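Long-range contacts in putative cell adhesion protein (Bacteroides fragilis, PDB 4H40), which is probably a fimbrial subunit of a pilus, with a putative role in cell adhesion: residues Glu71-Arg79 with Leu88-Asp96; Met110-Arg118 with Thr150-Thr158. All blocks are in the same frame, centred on the assembly; numbering follows the deposited sequence.

Overall arrangement
Interactions 1 and 2 illustrate how neighbouring strand pairings are joined through a strand that belongs to neither. They follow one another along the chain, the hairpin of 74-79 with 88-94 closing before strand 113-121 takes up 153-157, and their centres lie about 17 Å apart on the same side of the chain's centre. Strand 56-62 runs antiparallel to both 74-79 and 113-121 and so bridges the two pairs. They also touch directly: Tyr72 OH lies 2.9 Å from Lys111 N, a probable hydrogen bond, and the Tyr72 ring packs on Met110 and Tyr115. All four segments belong to the fimbrillin-like part of the chain, consistent with a pilus protein whose regular secondary structure is all strand.

Interaction 1 (Glu71-Arg79 with Leu88-Asp96); sequences EYSKAYLVR and LLYPCEVDD
The ring of Tyr76 meets residues 89-91 obliquely: its CE2 is 3.8 Å from Pro91 CG, while CD2 rests against Pro91 N and Leu89 CB. The second ring, Tyr90, has the carbonyl oxygen of Leu77 at its edge, near the ring plane, and its CE1 comes within 3.6 Å of Arg79 CB. The Arg79 chain crosses this ring at about a right angle before turning away to a salt bridge with Asp53. The strands pair as an antiparallel ladder from Tyr76 and Pro91 to Arg79 and Leu88. Leu77 and Tyr90 form a hydrogen-bonded pair, with Tyr90 N to Leu77 O at 2.9 Å, nearly straight at 171° and in the carbonyl plane. Beyond Pro91 the strand turns, and chi1 of 68° sets Cys92 SG between its own N and carbonyl carbon, against the peptide joining Tyr76 and Leu77 and 3.5 Å from Tyr76 C. Ala75 CB packs on Val94 CG2 at 3.7 Å. Val78 and Leu89 lie side by side, their CG2 and CD2 methyl groups in contact. Lys74 makes a long salt bridge to Glu93 and also hydrogen-bonds Thr106 O. This beta hairpin is extended on both flanks: strand 56-62 pairs with 74-79, strand 100-102 pairs with 88-94, and Leu108 of strand 108-110 packs on Lys74 and Tyr76.

Interaction 2 (Met110-Arg118 with Thr150-Thr158); sequences MKAGTYYFR and TAMTAVTIT
Met152, a selenomethionine here, reaches across to Phe117, Arg118 and Tyr116 with successive atoms of one side chain. Its CB lies 3.8 Å from Arg118 NH2. With CG anti to the backbone N (chi1 174°), the chain extends toward the other strand, and CG comes within 3.4 Å of Phe117 O. The selenium sits at the edge of the Arg118 guanidinium, in its plane and 3.4 Å from NE, and makes an oblique Met-aromatic contact with Tyr116. A bend at chi3 then brings the CE methyl to Tyr116 CD1, 3.9 Å away. The polar end of Arg118 is engaged by a salt bridge to Asp145, whose other carboxylate oxygen accepts a hydrogen bond from Met152 N, so one acid ties down both partners.

Farther along, the strands form a regular antiparallel ladder. Tyr115 and Val155 exchange two backbone hydrogen bonds, and Gly113 and Ile157 do likewise. On the face bearing Tyr115, Ile157 CD1 meets the ring, 3.6 Å from Tyr115 CD2, and also touches the Met110 side chain. Phe117 CD1 packs on Val155 CG1 nearby. Thr114 and Thr156 occupy the other face, with Thr114 OG1 and Thr156 OG1 hydrogen-bonded at 3.2 Å.

With more than thirty residues between the segments, this is antiparallel pairing of sequence-distant strands, not a hairpin. Strand 56-62 also pairs with 113-121, placing that strand between 56-62 and 153-157. Leu172 of strand 169-173 packs on Phe117 and Val155, while Val14 and Ile16 of strand 14-19 pack on Ile157.

Interaction 1 (Glu71-Arg79 with Leu88-Asp96)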
ATOM      1  N   GLU B  71      -6.853  25.864 -41.333  1.00 95.15           N
ATOM      2  CA  GLU B  71      -6.422  25.531 -42.697  1.00 95.99           C
ATOM      3  C   GLU B  71      -5.082  24.759 -42.722  1.00 95.12           C
ATOM      4  O   GLU B  71      -4.887  23.920 -43.605  1.00 94.29           O
ATOM      5  CB  GLU B  71      -6.338  26.794 -43.584  1.00101.07           C
ATOM      6  CG  GLU B  71      -5.427  27.909 -43.074  1.00112.88           C
ATOM      7  CD  GLU B  71      -6.104  29.102 -42.417  1.00135.72           C
ATOM      8  OE1 GLU B  71      -6.705  28.934 -41.330  1.00111.63           O
ATOM      9  OE2 GLU B  71      -5.979  30.222 -42.967  1.00140.75           O
ATOM     10  N   TYR B  72      -4.184  25.020 -41.750  1.00 88.06           N
ATOM     11  CA  TYR B  72      -2.888  24.356 -41.708  1.00 85.29           C
ATOM     12  C   TYR B  72      -2.881  23.140 -40.766  1.00 86.78           C
ATOM     13  O   TYR B  72      -1.806  22.588 -40.487  1.00 85.18           O
ATOM     14  CB  TYR B  72      -1.782  25.352 -41.330  1.00 85.75           C
ATOM     15  CG  TYR B  72      -1.471  26.407 -42.367  1.00 90.17           C
ATOM     16  CD1 TYR B  72      -1.662  26.158 -43.727  1.00 94.85           C
ATOM     17  CD2 TYR B  72      -0.934  27.637 -41.998  1.00 91.55           C
ATOM     18  CE1 TYR B  72      -1.367  27.123 -44.687  1.00 98.40           C
ATOM     19  CE2 TYR B  72      -0.625  28.607 -42.952  1.00 95.53           C
ATOM     20  CZ  TYR B  72      -0.841  28.342 -44.296  1.00102.88           C
ATOM     21  OH  TYR B  72      -0.545  29.286 -45.242  1.00103.26           O
ATOM     22  N   SER B  73      -4.073  22.697 -40.304  1.00 82.31           N
ATOM     23  CA  SER B  73      -4.186  21.523 -39.445  1.00 78.66           C
ATOM     24  C   SER B  73      -3.894  20.273 -40.295  1.00 82.46           C
ATOM     25  O   SER B  73      -4.506  20.102 -41.354  1.00 83.20           O
ATOM     26  CB  SER B  73      -5.561  21.467 -38.788  1.00 81.92           C
ATOM     27  OG  SER B  73      -5.510  20.735 -37.576  1.00 88.43           O
ATOM     28  N   LYS B  74      -2.907  19.447 -39.872  1.00 77.57           N
ATOM     29  CA  LYS B  74      -2.476  18.261 -40.629  1.00 77.15           C
ATOM     30  C   LYS B  74      -2.209  17.070 -39.722  1.00 75.86           C
ATOM     31  O   LYS B  74      -1.660  17.237 -38.637  1.00 73.71           O
ATOM     32  CB  LYS B  74      -1.207  18.576 -41.461  1.00 80.66           C
ATOM     33  CG  LYS B  74      -0.870  17.557 -42.562  1.00 87.93           C
ATOM     34  CD  LYS B  74      -1.500  17.887 -43.904  1.00 99.82           C
ATOM     35  CE  LYS B  74      -2.558  16.887 -44.281  1.00107.32           C
ATOM     36  NZ  LYS B  74      -3.150  17.194 -45.606  1.00112.75           N
ATOM     37  N   ALA B  75      -2.559  15.865 -40.206  1.00 71.40           N
ATOM     38  CA  ALA B  75      -2.360  14.591 -39.528  1.00 68.77           C
ATOM     39  C   ALA B  75      -1.298  13.762 -40.245  1.00 74.06           C
ATOM     40  O   ALA B  75      -1.211  13.799 -41.476  1.00 75.92           O
ATOM     41  CB  ALA B  75      -3.666  13.831 -39.470  1.00 69.66           C
ATOM     42  N   TYR B  76      -0.475  13.027 -39.477  1.00 69.88           N
ATOM     43  CA  TYR B  76       0.600  12.205 -40.050  1.00 70.97           C
ATOM     44  C   TYR B  76       0.600  10.791 -39.506  1.00 73.21           C
ATOM     45  O   TYR B  76       0.189  10.588 -38.367  1.00 70.98           O
ATOM     46  CB  TYR B  76       1.972  12.842 -39.787  1.00 71.53           C
ATOM     47  CG  TYR B  76       2.178  14.139 -40.525  1.00 75.17           C
ATOM     48  CD1 TYR B  76       1.769  15.352 -39.973  1.00 77.16           C
ATOM     49  CD2 TYR B  76       2.806  14.165 -41.766  1.00 78.38           C
ATOM     50  CE1 TYR B  76       1.956  16.558 -40.651  1.00 80.34           C
ATOM     51  CE2 TYR B  76       2.988  15.364 -42.459  1.00 81.18           C
ATOM     52  CZ  TYR B  76       2.564  16.560 -41.893  1.00 86.60           C
ATOM     53  OH  TYR B  76       2.780  17.761 -42.523  1.00 88.87           O
ATOM     54  N   LEU B  77       1.052   9.815 -40.322  1.00 70.16           N
ATOM     55  CA  LEU B  77       1.180   8.419 -39.906  1.00 69.09           C
ATOM     56  C   LEU B  77       2.659   8.127 -39.661  1.00 73.16           C
ATOM     57  O   LEU B  77       3.516   8.535 -40.450  1.00 73.80           O
ATOM     58  CB  LEU B  77       0.568   7.448 -40.932  1.00 71.18           C
ATOM     59  CG  LEU B  77       0.629   5.956 -40.579  1.00 74.22           C
ATOM     60  CD1 LEU B  77      -0.339   5.597 -39.468  1.00 72.64           C
ATOM     61  CD2 LEU B  77       0.353   5.109 -41.771  1.00 75.75           C
ATOM     62  N   VAL B  78       2.954   7.486 -38.533  1.00 69.02           N
ATOM     63  CA  VAL B  78       4.324   7.164 -38.139  1.00 68.92           C
ATOM     64  C   VAL B  78       4.694   5.780 -38.674  1.00 75.66           C
ATOM     65  O   VAL B  78       3.926   4.823 -38.521  1.00 75.05           O
ATOM     66  CB  VAL B  78       4.514   7.243 -36.588  1.00 69.99           C
ATOM     67  CG1 VAL B  78       5.938   6.862 -36.157  1.00 69.56           C
ATOM     68  CG2 VAL B  78       4.131   8.614 -36.036  1.00 69.06           C
ATOM     69  N   ARG B  79       5.872   5.688 -39.295  1.00 74.74           N
ATOM     70  CA  ARG B  79       6.478   4.451 -39.772  1.00 76.72           C
ATOM     71  C   ARG B  79       7.967   4.534 -39.477  1.00 82.18           C
ATOM     72  O   ARG B  79       8.666   5.408 -40.006  1.00 82.42           O
ATOM     73  CB  ARG B  79       6.207   4.147 -41.267  1.00 80.58           C
ATOM     74  CG  ARG B  79       4.767   3.781 -41.643  1.00 90.31           C
ATOM     75  CD  ARG B  79       4.211   2.519 -40.996  1.00 97.00           C
ATOM     76  NE  ARG B  79       2.759   2.458 -41.176  1.00108.76           N
ATOM     77  CZ  ARG B  79       1.940   1.653 -40.507  1.00128.25           C
ATOM     78  NH1 ARG B  79       2.418   0.823 -39.586  1.00118.55           N
ATOM     79  NH2 ARG B  79       0.635   1.681 -40.742  1.00118.64           N
ATOM     80  N   LEU B  88       9.612   8.062 -39.614  1.00 75.39           N
ATOM     81  CA  LEU B  88       9.228   8.844 -40.799  1.00 76.83           C
ATOM     82  C   LEU B  88       7.734   9.211 -40.718  1.00 78.38           C
ATOM     83  O   LEU B  88       6.924   8.358 -40.333  1.00 76.55           O
ATOM     84  CB  LEU B  88       9.546   8.101 -42.105  1.00 80.13           C
ATOM     85  CG  LEU B  88      11.016   7.686 -42.327  1.00 86.44           C
ATOM     86  CD1 LEU B  88      11.156   6.883 -43.577  1.00 89.49           C
ATOM     87  CD2 LEU B  88      11.957   8.891 -42.362  1.00 88.52           C
ATOM     88  N   LEU B  89       7.377  10.478 -41.050  1.00 74.69           N
ATOM     89  CA  LEU B  89       5.995  10.997 -40.941  1.00 73.03           C
ATOM     90  C   LEU B  89       5.321  11.170 -42.309  1.00 81.89           C
ATOM     91  O   LEU B  89       5.777  11.963 -43.150  1.00 84.32           O
ATOM     92  CB  LEU B  89       5.977  12.324 -40.164  1.00 71.28           C
ATOM     93  CG  LEU B  89       6.530  12.273 -38.734  1.00 72.64           C
ATOM     94  CD1 LEU B  89       6.819  13.665 -38.203  1.00 72.87           C
ATOM     95  CD2 LEU B  89       5.582  11.572 -37.805  1.00 69.37           C
ATOM     96  N   TYR B  90       4.231  10.413 -42.529  1.00 79.00           N
ATOM     97  CA  TYR B  90       3.506  10.401 -43.797  1.00 81.68           C
ATOM     98  C   TYR B  90       2.154  11.086 -43.695  1.00 85.88           C
ATOM     99  O   TYR B  90       1.320  10.652 -42.903  1.00 84.38           O
ATOM    100  CB  TYR B  90       3.307   8.962 -44.293  1.00 83.98           C
ATOM    101  CG  TYR B  90       4.601   8.216 -44.518  1.00 87.31           C
ATOM    102  CD1 TYR B  90       5.194   7.486 -43.492  1.00 87.47           C
ATOM    103  CD2 TYR B  90       5.226   8.219 -45.768  1.00 90.89           C
ATOM    104  CE1 TYR B  90       6.396   6.805 -43.693  1.00 90.57           C
ATOM    105  CE2 TYR B  90       6.427   7.543 -45.980  1.00 92.50           C
ATOM    106  CZ  TYR B  90       7.004   6.828 -44.943  1.00 99.41           C
ATOM    107  OH  TYR B  90       8.177   6.147 -45.159  1.00101.73           O
ATOM    108  N   PRO B  91       1.883  12.107 -44.531  1.00 85.26           N
ATOM    109  CA  PRO B  91       0.565  12.760 -44.481  1.00 85.89           C
ATOM    110  C   PRO B  91      -0.565  11.742 -44.617  1.00 91.59           C
ATOM    111  O   PRO B  91      -0.481  10.821 -45.428  1.00 93.39           O
ATOM    112  CB  PRO B  91       0.604  13.730 -45.674  1.00 91.05           C
ATOM    113  CG  PRO B  91       2.040  14.004 -45.889  1.00 95.49           C
ATOM    114  CD  PRO B  91       2.756  12.728 -45.548  1.00 89.59           C
ATOM    115  N   CYS B  92      -1.580  11.864 -43.771  1.00 87.53           N
ATOM    116  CA  CYS B  92      -2.712  10.947 -43.796  1.00 88.35           C
ATOM    117  C   CYS B  92      -4.009  11.688 -43.460  1.00 93.15           C
ATOM    118  O   CYS B  92      -3.992  12.889 -43.164  1.00 92.02           O
ATOM    119  CB  CYS B  92      -2.473   9.765 -42.852  1.00 86.07           C
ATOM    120  SG  CYS B  92      -2.459  10.190 -41.088  1.00 86.18           S
ATOM    121  N   GLU B  93      -5.135  10.973 -43.566  1.00 91.37           N
ATOM    122  CA  GLU B  93      -6.465  11.475 -43.233  1.00 91.88           C
ATOM    123  C   GLU B  93      -6.983  10.635 -42.087  1.00 93.14           C
ATOM    124  O   GLU B  93      -6.857   9.405 -42.121  1.00 92.18           O
ATOM    125  CB  GLU B  93      -7.400  11.447 -44.447  1.00 97.22           C
ATOM    126  CG  GLU B  93      -7.054  12.480 -45.512  1.00110.99           C
ATOM    127  CD  GLU B  93      -7.116  13.942 -45.104  1.00128.37           C
ATOM    128  OE1 GLU B  93      -8.008  14.318 -44.309  1.00117.79           O
ATOM    129  OE2 GLU B  93      -6.277  14.721 -45.608  1.00123.18           O
ATOM    130  N   VAL B  94      -7.481  11.293 -41.029  1.00 87.58           N
ATOM    131  CA  VAL B  94      -7.935  10.572 -39.841  1.00 84.25           C
ATOM    132  C   VAL B  94      -9.373  10.927 -39.463  1.00 89.14           C
ATOM    133  O   VAL B  94      -9.924  11.933 -39.935  1.00 89.97           O
ATOM    134  CB  VAL B  94      -6.990  10.780 -38.623  1.00 83.37           C
ATOM    135  CG1 VAL B  94      -5.633  10.110 -38.841  1.00 81.62           C
ATOM    136  CG2 VAL B  94      -6.836  12.258 -38.261  1.00 82.93           C
ATOM    137  N   ASP B  95      -9.960  10.084 -38.587  1.00 84.80           N
ATOM    138  CA  ASP B  95     -11.269  10.309 -37.991  1.00 86.42           C
ATOM    139  C   ASP B  95     -11.064  11.236 -36.766  1.00 90.03           C
ATOM    140  O   ASP B  95      -9.918  11.585 -36.449  1.00 87.93           O
ATOM    141  CB  ASP B  95     -11.962   8.965 -37.629  1.00 88.39           C
ATOM    142  CG  ASP B  95     -11.341   8.098 -36.526  1.00 98.88           C
ATOM    143  OD1 ASP B  95     -10.353   8.540 -35.896  1.00 95.68           O
ATOM    144  OD2 ASP B  95     -11.857   6.981 -36.284  1.00107.85           O
ATOM    145  N   ASP B  96     -12.140  11.608 -36.057  1.00 87.74           N
ATOM    146  CA  ASP B  96     -12.024  12.502 -34.900  1.00 85.28           C
ATOM    147  C   ASP B  96     -11.224  11.872 -33.735  1.00 83.60           C
ATOM    148  O   ASP B  96     -10.721  12.605 -32.885  1.00 80.58           O
ATOM    149  CB  ASP B  96     -13.413  12.984 -34.433  1.00 89.08           C
ATOM    150  CG  ASP B  96     -14.072  14.019 -35.341  1.00105.91           C
ATOM    151  OD1 ASP B  96     -13.453  14.399 -36.377  1.00107.14           O
ATOM    152  OD2 ASP B  96     -15.188  14.481 -35.002  1.00115.50           O
TER

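Interaction 2 (Met110-Arg118 with Thr150-Thr158)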
HETATM    1  N   MSE B 110       2.453  25.706 -46.582  1.00 94.77           N
HETATM    2  CA  MSE B 110       2.207  26.906 -45.773  1.00 94.08           C
HETATM    3  C   MSE B 110       2.810  28.165 -46.400  1.00102.50           C
HETATM    4  O   MSE B 110       3.835  28.073 -47.090  1.00103.74           O
HETATM    5  CB  MSE B 110       2.783  26.721 -44.358  1.00 91.92           C
HETATM    6  CG  MSE B 110       2.034  25.698 -43.541  1.00 95.41           C
HETATM    7 SE   MSE B 110       2.291  25.917 -41.649  0.75 98.70          SE
HETATM    8  CE  MSE B 110       3.634  24.668 -41.388  1.00 92.98           C
ATOM      9  N   LYS B 111       2.197  29.349 -46.142  1.00100.70           N
ATOM     10  CA  LYS B 111       2.809  30.592 -46.618  1.00103.17           C
ATOM     11  C   LYS B 111       3.952  30.968 -45.670  1.00104.41           C
ATOM     12  O   LYS B 111       4.026  30.436 -44.556  1.00101.36           O
ATOM     13  CB  LYS B 111       1.844  31.798 -46.844  1.00108.34           C
ATOM     14  CG  LYS B 111       0.515  31.954 -46.094  1.00116.74           C
ATOM     15  CD  LYS B 111      -0.320  33.013 -46.807  1.00126.76           C
ATOM     16  CE  LYS B 111      -1.787  32.933 -46.506  1.00133.37           C
ATOM     17  NZ  LYS B 111      -2.556  33.741 -47.482  1.00144.30           N
ATOM     18  N   ALA B 112       4.838  31.877 -46.119  1.00102.29           N
ATOM     19  CA  ALA B 112       5.958  32.391 -45.340  1.00100.46           C
ATOM     20  C   ALA B 112       5.453  33.190 -44.128  1.00101.09           C
ATOM     21  O   ALA B 112       4.410  33.842 -44.188  1.00100.03           O
ATOM     22  CB  ALA B 112       6.842  33.260 -46.219  1.00104.92           C
ATOM     23  N   GLY B 113       6.168  33.061 -43.021  1.00 97.00           N
ATOM     24  CA  GLY B 113       5.832  33.735 -41.772  1.00 96.04           C
ATOM     25  C   GLY B 113       6.221  32.958 -40.535  1.00 96.07           C
ATOM     26  O   GLY B 113       6.751  31.848 -40.628  1.00 93.76           O
ATOM     27  N   THR B 114       5.971  33.555 -39.368  1.00 92.71           N
ATOM     28  CA  THR B 114       6.274  32.929 -38.086  1.00 89.51           C
ATOM     29  C   THR B 114       4.985  32.363 -37.538  1.00 91.32           C
ATOM     30  O   THR B 114       3.968  33.059 -37.465  1.00 91.30           O
ATOM     31  CB  THR B 114       6.979  33.899 -37.123  1.00100.50           C
ATOM     32  OG1 THR B 114       8.100  34.489 -37.793  1.00104.50           O
ATOM     33  CG2 THR B 114       7.455  33.212 -35.840  1.00 95.10           C
ATOM     34  N   TYR B 115       5.047  31.082 -37.169  1.00 86.45           N
ATOM     35  CA  TYR B 115       3.942  30.282 -36.658  1.00 84.52           C
ATOM     36  C   TYR B 115       4.314  29.512 -35.390  1.00 84.74           C
ATOM     37  O   TYR B 115       5.450  29.063 -35.245  1.00 83.78           O
ATOM     38  CB  TYR B 115       3.497  29.253 -37.725  1.00 86.03           C
ATOM     39  CG  TYR B 115       3.131  29.845 -39.064  1.00 92.50           C
ATOM     40  CD1 TYR B 115       1.830  30.263 -39.331  1.00 96.27           C
ATOM     41  CD2 TYR B 115       4.079  29.969 -40.075  1.00 95.95           C
ATOM     42  CE1 TYR B 115       1.487  30.813 -40.568  1.00101.07           C
ATOM     43  CE2 TYR B 115       3.750  30.522 -41.313  1.00100.75           C
ATOM     44  CZ  TYR B 115       2.451  30.935 -41.560  1.00111.82           C
ATOM     45  OH  TYR B 115       2.125  31.468 -42.787  1.00118.81           O
ATOM     46  N   TYR B 116       3.335  29.315 -34.502  1.00 78.80           N
ATOM     47  CA  TYR B 116       3.469  28.481 -33.311  1.00 75.27           C
ATOM     48  C   TYR B 116       2.881  27.146 -33.653  1.00 79.84           C
ATOM     49  O   TYR B 116       1.935  27.096 -34.437  1.00 80.46           O
ATOM     50  CB  TYR B 116       2.737  29.096 -32.110  1.00 75.14           C
ATOM     51  CG  TYR B 116       3.467  30.259 -31.480  1.00 77.04           C
ATOM     52  CD1 TYR B 116       4.512  30.048 -30.583  1.00 78.16           C
ATOM     53  CD2 TYR B 116       3.083  31.571 -31.738  1.00 79.16           C
ATOM     54  CE1 TYR B 116       5.178  31.114 -29.984  1.00 80.13           C
ATOM     55  CE2 TYR B 116       3.732  32.646 -31.136  1.00 81.17           C
ATOM     56  CZ  TYR B 116       4.783  32.414 -30.261  1.00 89.62           C
ATOM     57  OH  TYR B 116       5.436  33.464 -29.661  1.00 94.35           O
ATOM     58  N   PHE B 117       3.418  26.059 -33.113  1.00 76.60           N
ATOM     59  CA  PHE B 117       2.826  24.768 -33.420  1.00 75.68           C
ATOM     60  C   PHE B 117       2.834  23.857 -32.202  1.00 74.42           C
ATOM     61  O   PHE B 117       3.755  23.883 -31.381  1.00 72.41           O
ATOM     62  CB  PHE B 117       3.459  24.087 -34.668  1.00 79.18           C
ATOM     63  CG  PHE B 117       4.921  23.719 -34.573  1.00 81.66           C
ATOM     64  CD1 PHE B 117       5.908  24.640 -34.894  1.00 87.79           C
ATOM     65  CD2 PHE B 117       5.313  22.441 -34.177  1.00 83.41           C
ATOM     66  CE1 PHE B 117       7.268  24.308 -34.772  1.00 89.36           C
ATOM     67  CE2 PHE B 117       6.675  22.105 -34.065  1.00 86.87           C
ATOM     68  CZ  PHE B 117       7.643  23.040 -34.370  1.00 87.05           C
ATOM     69  N   ARG B 118       1.754  23.084 -32.079  1.00 69.81           N
ATOM     70  CA  ARG B 118       1.546  22.096 -31.025  1.00 66.56           C
ATOM     71  C   ARG B 118       1.303  20.743 -31.669  1.00 69.93           C
ATOM     72  O   ARG B 118       0.916  20.671 -32.845  1.00 70.28           O
ATOM     73  CB  ARG B 118       0.381  22.483 -30.096  1.00 63.03           C
ATOM     74  CG  ARG B 118       0.551  23.831 -29.436  1.00 61.42           C
ATOM     75  CD  ARG B 118      -0.236  23.923 -28.158  1.00 60.79           C
ATOM     76  NE  ARG B 118       0.538  24.670 -27.175  1.00 63.58           N
ATOM     77  CZ  ARG B 118       0.787  24.266 -25.938  1.00 74.57           C
ATOM     78  NH1 ARG B 118       0.269  23.138 -25.481  1.00 57.86           N
ATOM     79  NH2 ARG B 118       1.533  25.000 -25.138  1.00 68.75           N
ATOM     80  N   THR B 150       9.721  19.841 -23.926  1.00 51.20           N
ATOM     81  CA  THR B 150       8.440  19.534 -24.562  1.00 50.74           C
ATOM     82  C   THR B 150       7.574  20.784 -24.839  1.00 57.15           C
ATOM     83  O   THR B 150       6.522  20.674 -25.484  1.00 56.58           O
ATOM     84  CB  THR B 150       7.660  18.534 -23.684  1.00 56.79           C
ATOM     85  OG1 THR B 150       7.333  19.135 -22.429  1.00 60.39           O
ATOM     86  CG2 THR B 150       8.419  17.261 -23.449  1.00 47.18           C
ATOM     87  N   ALA B 151       8.025  21.966 -24.380  1.00 55.61           N
ATOM     88  CA  ALA B 151       7.328  23.247 -24.564  1.00 55.28           C
ATOM     89  C   ALA B 151       7.174  23.585 -26.031  1.00 58.82           C
ATOM     90  O   ALA B 151       8.011  23.191 -26.858  1.00 60.37           O
ATOM     91  CB  ALA B 151       8.076  24.359 -23.852  1.00 57.63           C
HETATM   92  N   MSE B 152       6.084  24.310 -26.341  1.00 53.31           N
HETATM   93  CA  MSE B 152       5.697  24.771 -27.669  1.00 52.79           C
HETATM   94  C   MSE B 152       6.780  25.654 -28.276  1.00 62.19           C
HETATM   95  O   MSE B 152       7.367  26.491 -27.588  1.00 63.27           O
HETATM   96  CB  MSE B 152       4.363  25.529 -27.584  1.00 54.50           C
HETATM   97  CG  MSE B 152       3.939  26.182 -28.886  1.00 61.85           C
HETATM   98 SE   MSE B 152       2.269  27.155 -28.755  0.75 69.61          SE
HETATM   99  CE  MSE B 152       2.786  28.491 -27.448  1.00 67.52           C
ATOM    100  N   THR B 153       7.036  25.458 -29.576  1.00 61.73           N
ATOM    101  CA  THR B 153       8.035  26.219 -30.312  1.00 63.20           C
ATOM    102  C   THR B 153       7.408  26.959 -31.473  1.00 69.12           C
ATOM    103  O   THR B 153       6.297  26.656 -31.917  1.00 67.47           O
ATOM    104  CB  THR B 153       9.181  25.310 -30.792  1.00 71.56           C
ATOM    105  OG1 THR B 153       8.651  24.124 -31.393  1.00 77.51           O
ATOM    106  CG2 THR B 153      10.127  24.946 -29.672  1.00 67.83           C
ATOM    107  N   ALA B 154       8.129  27.972 -31.933  1.00 70.57           N
ATOM    108  CA  ALA B 154       7.770  28.764 -33.091  1.00 73.06           C
ATOM    109  C   ALA B 154       8.688  28.381 -34.244  1.00 79.88           C
ATOM    110  O   ALA B 154       9.818  27.915 -34.023  1.00 78.39           O
ATOM    111  CB  ALA B 154       7.874  30.245 -32.775  1.00 75.64           C
ATOM    112  N   VAL B 155       8.182  28.527 -35.469  1.00 80.70           N
ATOM    113  CA  VAL B 155       8.918  28.248 -36.705  1.00 82.49           C
ATOM    114  C   VAL B 155       8.752  29.427 -37.645  1.00 89.01           C
ATOM    115  O   VAL B 155       7.659  29.986 -37.742  1.00 88.96           O
ATOM    116  CB  VAL B 155       8.504  26.896 -37.369  1.00 85.14           C
ATOM    117  CG1 VAL B 155       7.010  26.849 -37.732  1.00 84.49           C
ATOM    118  CG2 VAL B 155       9.388  26.570 -38.579  1.00 86.83           C
ATOM    119  N   THR B 156       9.839  29.816 -38.310  1.00 88.55           N
ATOM    120  CA  THR B 156       9.803  30.876 -39.314  1.00 91.77           C
ATOM    121  C   THR B 156       9.994  30.210 -40.671  1.00 96.64           C
ATOM    122  O   THR B 156      10.987  29.518 -40.886  1.00 95.18           O
ATOM    123  CB  THR B 156      10.828  31.974 -39.016  1.00102.52           C
ATOM    124  OG1 THR B 156      10.576  32.493 -37.712  1.00106.41           O
ATOM    125  CG2 THR B 156      10.775  33.107 -40.031  1.00102.02           C
ATOM    126  N   ILE B 157       9.020  30.386 -41.561  1.00 96.07           N
ATOM    127  CA  ILE B 157       9.055  29.824 -42.907  1.00 98.54           C
ATOM    128  C   ILE B 157       9.522  30.928 -43.864  1.00109.91           C
ATOM    129  O   ILE B 157       8.977  32.036 -43.851  1.00112.06           O
ATOM    130  CB  ILE B 157       7.688  29.192 -43.294  1.00100.86           C
ATOM    131  CG1 ILE B 157       7.285  28.121 -42.254  1.00 97.74           C
ATOM    132  CG2 ILE B 157       7.744  28.585 -44.700  1.00103.72           C
ATOM    133  CD1 ILE B 157       5.854  27.672 -42.284  1.00107.02           C
ATOM    134  N   THR B 158      10.571  30.636 -44.654  1.00109.51           N
ATOM    135  CA  THR B 158      11.175  31.581 -45.608  1.00137.15           C
ATOM    136  C   THR B 158      10.763  31.264 -47.050  1.00161.20           C
ATOM    137  O   THR B 158      10.466  30.116 -47.374  1.00121.67           O
ATOM    138  CB  THR B 158      12.705  31.578 -45.468  1.00144.99           C
ATOM    139  OG1 THR B 158      13.175  30.228 -45.416  1.00142.54           O
ATOM    140  CG2 THR B 158      13.183  32.338 -44.233  1.00142.29           C
TER